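Local coordinates for V-type ATP synthase alpha chain (Thermoplasma volcanium, PDB 4O1S), which belongs to the inteins, being the mostly beta-stranded splicing domain of the HINT type carried within a V-type ATPase subunit A, at residues S56-G60 with T61-S65; N157-G161 with E162-V166. All coordinates share one frame; numbering follows the deposited sequence.

How the interactions relate
Interaction 1 and interaction 2 are two beta hairpins of one intein domain, the first from strands 43-58 and 61-75, the second from strands 158-160 and 165-168. Their centres lie 11 Å apart, and they touch through N157, at the start of the later hairpin: its ND2 is 2.6 Å from Y57 O, probably a hydrogen bond. Beside this link Y57 CB packs at 3.6 Å on I159 CD1, so Y57 meets the second hairpin through both its backbone O and its side chain. The centre of interaction 1 lies about 14 Å from the centre of the chain, that of interaction 2 about 6 Å. The side chains of Y57 and N157 each lie about 3 Å from a bound sulfate, probably picked up in crystallisation.

Interaction 1: S56-G60 with T61-S65; sequences SYVDG and TIVRS
V58 and T61 close a beta hairpin with a two-residue loop that ends strand 43-58 and starts strand 61-75, with D59 and G60 at the corners of a type II' turn. D59, with phi 52°, supplies the positive backbone angle that this turn needs at its first corner. V58 N gives a bond to T61 O (2.8 Å) and T61 N one back to V58 O. Two residues away from the turn on each strand, S56 and V63 form the next hydrogen-bonded pair, S56 N to V63 O at 3.0 Å and V63 N to S56 O at 3.0 Å; the donor stands above the carbonyl plane in both. Between them the non-hydrogen-bonded pair Y57 and I62 puts its side chains on the opposite face. There the Y57 ring is swung back over the neighbouring strand, CG lying anti to the backbone N (chi1 -162°), and CD1 meets I62 CG1 at 3.7 Å. The ring lies obliquely against the T61-I62 peptide, and the two side chains cross at about a right angle. On the other face both methyls of V63, CG1 and CG2, meet V58 CG2 at 3.6 Å, and CG2, set between the backbone N and the carbonyl carbon, also reaches S56 CB at 3.5 Å. Further along, a bond between S65 OG and S56 OG is weak and doubtful; S56 OG also makes a weak hydrogen bond to N157 O. Paired backbone bonds thus hold the strands together, while the side-chain chemistry divides by face: Y57 and I62 pack on V122 of strand 118-122, with the Y57 hydroxyl held by S127 O, whereas the face of S56, V58 and V63 mixes methyl contacts with serine hydroxyls.

Interaction 2: N157-G161 with E162-V166; sequences NFIGG and EGLLV
I159 and L164 make the tight part of this hairpin: I159 CG2 presses on L164 CB at 3.5 Å, the two side chains crossing obliquely. That methyl lies anti to the backbone N of I159, while CG1 lies beside the backbone N, anti to the carbonyl carbon, and leads to CD1, which meets V166 CG2 at a looser 4.2 Å. V166 turns its other methyl, CG1, to N157 CB at 3.7 Å, so one valine touches two residues of 157-161; N157 is poorly ordered, which makes this contact less sure. V122 of strand 118-122 packs on I159, L164 and V166. The backbone is pinned at G160 and L165, where G160 N meets L165 O at 2.9 Å in the carbonyl plane; the return bond, L165 N to G160 O, is weak and bent (123°). CB of L165 lies 3.5 Å from G160 O. The loose side is E162 and G163, mid-way through the type II turn from G161 to L164, where the bent side chain of E162 is exposed. Even so, G163 O is held by R87 NE. A short hairpin close to the C-terminus and set among other strands is consistent with the all-beta HINT fold of inteins.

Interaction 1: S56-G60 with T61-S65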
loop_
_atom_site.group_PDB
_atom_site.type_symbol
_atom_site.label_atom_id
_atom_site.label_comp_id
_atom_site.label_asym_id
_atom_site.label_seq_id
_atom_site.Cartn_x
_atom_site.Cartn_y
_atom_site.Cartn_z
ATOM N N SER A 56 4.771 1.303 -9.472
ATOM C CA SER A 56 5.723 1.171 -8.383
ATOM C C SER A 56 6.598 2.390 -8.376
ATOM O O SER A 56 6.485 3.239 -9.259
ATOM C CB SER A 56 6.608 -0.053 -8.564
ATOM O OG SER A 56 5.855 -1.233 -8.425
ATOM N N TYR A 57 7.480 2.481 -7.392
ATOM C CA TYR A 57 8.290 3.674 -7.289
ATOM C C TYR A 57 9.705 3.256 -7.066
ATOM O O TYR A 57 10.002 2.590 -6.084
ATOM C CB TYR A 57 7.809 4.570 -6.146
ATOM C CG TYR A 57 8.302 5.997 -6.244
ATOM C CD1 TYR A 57 7.954 6.802 -7.327
ATOM C CD2 TYR A 57 9.112 6.545 -5.254
ATOM C CE1 TYR A 57 8.408 8.119 -7.423
ATOM C CE2 TYR A 57 9.574 7.855 -5.341
ATOM C CZ TYR A 57 9.214 8.636 -6.425
ATOM O OH TYR A 57 9.661 9.933 -6.524
ATOM N N VAL A 58 10.571 3.622 -8.001
ATOM C CA VAL A 58 11.982 3.283 -7.899
ATOM C C VAL A 58 12.831 4.527 -7.981
ATOM O O VAL A 58 12.639 5.370 -8.871
ATOM C CB VAL A 58 12.458 2.343 -9.013
ATOM C CG1 VAL A 58 13.827 1.810 -8.655
ATOM C CG2 VAL A 58 11.492 1.192 -9.210
ATOM N N ASP A 59 13.787 4.610 -7.059
ATOM C CA ASP A 59 14.679 5.748 -6.980
ATOM C C ASP A 59 13.809 6.992 -6.952
ATOM O O ASP A 59 13.115 7.230 -5.963
ATOM C CB ASP A 59 15.666 5.744 -8.149
ATOM C CG ASP A 59 16.563 4.508 -8.146
ATOM O OD1 ASP A 59 17.194 4.230 -7.103
ATOM O OD2 ASP A 59 16.624 3.800 -9.177
ATOM N N GLY A 60 13.802 7.762 -8.034
ATOM C CA GLY A 60 12.992 8.968 -8.057
ATOM C C GLY A 60 11.907 8.856 -9.098
ATOM O O GLY A 60 11.207 9.821 -9.446
ATOM N N THR A 61 11.755 7.642 -9.599
ATOM C CA THR A 61 10.969 7.456 -10.794
ATOM C C THR A 61 9.854 6.454 -10.620
ATOM O O THR A 61 10.088 5.334 -10.173
ATOM C CB THR A 61 11.868 6.996 -11.925
ATOM O OG1 THR A 61 13.210 7.458 -11.674
ATOM C CG2 THR A 61 11.345 7.553 -13.227
ATOM N N ILE A 62 8.644 6.879 -10.971
ATOM C CA ILE A 62 7.537 5.955 -11.109
ATOM C C ILE A 62 7.791 4.973 -12.253
ATOM O O ILE A 62 8.134 5.356 -13.363
ATOM C CB ILE A 62 6.203 6.678 -11.362
ATOM C CG1 ILE A 62 5.426 6.811 -10.057
ATOM C CG2 ILE A 62 5.328 5.885 -12.332
ATOM C CD1 ILE A 62 3.935 7.079 -10.262
ATOM N N VAL A 63 7.616 3.695 -11.967
ATOM C CA VAL A 63 7.776 2.665 -12.968
ATOM C C VAL A 63 6.469 1.885 -13.075
ATOM O O VAL A 63 5.568 2.030 -12.247
ATOM C CB VAL A 63 8.902 1.735 -12.553
ATOM C CG1 VAL A 63 10.153 2.532 -12.318
ATOM C CG2 VAL A 63 8.533 1.042 -11.277
ATOM N N ARG A 64 6.338 1.077 -14.110
ATOM C CA ARG A 64 5.206 0.176 -14.177
ATOM C C ARG A 64 5.623 -1.154 -13.563
ATOM O O ARG A 64 6.810 -1.548 -13.594
ATOM C CB ARG A 64 4.738 -0.020 -15.619
ATOM C CG ARG A 64 3.681 0.971 -16.063
ATOM C CD ARG A 64 3.853 1.409 -17.536
ATOM N NE ARG A 64 3.270 2.738 -17.782
ATOM C CZ ARG A 64 3.954 3.888 -17.782
ATOM N NH1 ARG A 64 5.267 3.906 -17.577
ATOM N NH2 ARG A 64 3.322 5.031 -17.996
ATOM N N SER A 65 4.643 -1.841 -12.991
ATOM C CA SER A 65 4.893 -3.101 -12.321
ATOM C C SER A 65 3.726 -4.021 -12.611
ATOM O O SER A 65 2.596 -3.557 -12.828
ATOM C CB SER A 65 4.994 -2.847 -10.824
ATOM O OG SER A 65 6.011 -3.622 -10.236
#

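Interaction 2: N157-G161 with E162-V166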
loop_
_atom_site.group_PDB
_atom_site.type_symbol
_atom_site.label_atom_id
_atom_site.label_comp_id
_atom_site.label_asym_id
_atom_site.label_seq_id
_atom_site.Cartn_x
_atom_site.Cartn_y
_atom_site.Cartn_z
ATOM N N ASN A 157 8.317 -1.139 -3.960
ATOM C CA ASN A 157 7.402 -0.183 -3.380
ATOM C C ASN A 157 6.064 -0.276 -4.042
ATOM O O ASN A 157 5.874 -1.001 -4.999
ATOM C CB ASN A 157 7.952 1.211 -3.549
ATOM C CG ASN A 157 9.306 1.342 -2.935
ATOM O OD1 ASN A 157 9.638 0.612 -1.993
ATOM N ND2 ASN A 157 10.122 2.251 -3.467
ATOM N N PHE A 158 5.137 0.505 -3.538
ATOM C CA PHE A 158 3.756 0.315 -3.848
ATOM C C PHE A 158 3.160 1.698 -3.651
ATOM O O PHE A 158 3.332 2.300 -2.587
ATOM C CB PHE A 158 3.221 -0.725 -2.854
ATOM C CG PHE A 158 1.742 -0.703 -2.672
ATOM C CD1 PHE A 158 0.917 -1.242 -3.612
ATOM C CD2 PHE A 158 1.181 -0.137 -1.556
ATOM C CE1 PHE A 158 -0.436 -1.212 -3.444
ATOM C CE2 PHE A 158 -0.180 -0.104 -1.392
ATOM C CZ PHE A 158 -0.983 -0.645 -2.328
ATOM N N ILE A 159 2.529 2.234 -4.695
ATOM C CA ILE A 159 1.846 3.527 -4.590
ATOM C C ILE A 159 0.390 3.278 -4.268
ATOM O O ILE A 159 -0.327 2.599 -5.027
ATOM C CB ILE A 159 1.812 4.345 -5.922
ATOM C CG1 ILE A 159 3.171 4.418 -6.640
ATOM C CG2 ILE A 159 1.176 5.742 -5.687
ATOM C CD1 ILE A 159 4.268 5.004 -5.847
ATOM N N GLY A 160 -0.066 3.851 -3.167
ATOM C CA GLY A 160 -1.456 3.707 -2.799
ATOM C C GLY A 160 -1.874 4.725 -1.761
ATOM O O GLY A 160 -1.064 5.527 -1.284
ATOM N N GLY A 161 -3.149 4.691 -1.404
ATOM C CA GLY A 161 -3.669 5.663 -0.468
ATOM C C GLY A 161 -4.044 6.965 -1.144
ATOM O O GLY A 161 -3.773 7.201 -2.327
ATOM N N GLU A 162 -4.700 7.817 -0.379
ATOM C CA GLU A 162 -4.987 9.154 -0.832
ATOM C C GLU A 162 -3.691 9.957 -0.947
ATOM O O GLU A 162 -3.073 10.276 0.065
ATOM C CB GLU A 162 -5.911 9.818 0.180
ATOM C CG GLU A 162 -7.339 9.397 0.033
ATOM C CD GLU A 162 -7.951 10.020 -1.194
ATOM O OE1 GLU A 162 -7.467 11.109 -1.612
ATOM O OE2 GLU A 162 -8.897 9.412 -1.742
ATOM N N GLY A 163 -3.264 10.280 -2.165
ATOM C CA GLY A 163 -2.141 11.191 -2.328
ATOM C C GLY A 163 -0.853 10.470 -2.659
ATOM O O GLY A 163 0.235 10.982 -2.399
ATOM N N LEU A 164 -0.989 9.272 -3.224
ATOM C CA LEU A 164 0.137 8.510 -3.740
ATOM C C LEU A 164 1.244 8.308 -2.707
ATOM O O LEU A 164 2.413 8.653 -2.943
ATOM C CB LEU A 164 0.709 9.174 -4.995
ATOM C CG LEU A 164 -0.256 9.677 -6.065
ATOM C CD1 LEU A 164 0.530 10.237 -7.208
ATOM C CD2 LEU A 164 -1.140 8.590 -6.582
ATOM N N LEU A 165 0.880 7.758 -1.557
ATOM C CA LEU A 165 1.893 7.375 -0.590
ATOM C C LEU A 165 2.641 6.137 -1.089
ATOM O O LEU A 165 2.126 5.344 -1.918
ATOM C CB LEU A 165 1.268 7.115 0.770
ATOM C CG LEU A 165 0.578 8.344 1.358
ATOM C CD1 LEU A 165 -0.428 7.938 2.431
ATOM C CD2 LEU A 165 1.615 9.310 1.933
ATOM N N VAL A 166 3.868 5.994 -0.592
ATOM C CA VAL A 166 4.754 4.956 -1.057
ATOM C C VAL A 166 4.888 3.949 0.057
ATOM O O VAL A 166 5.375 4.279 1.160
ATOM C CB VAL A 166 6.151 5.520 -1.433
ATOM C CG1 VAL A 166 7.049 4.392 -1.983
ATOM C CG2 VAL A 166 6.018 6.669 -2.437
#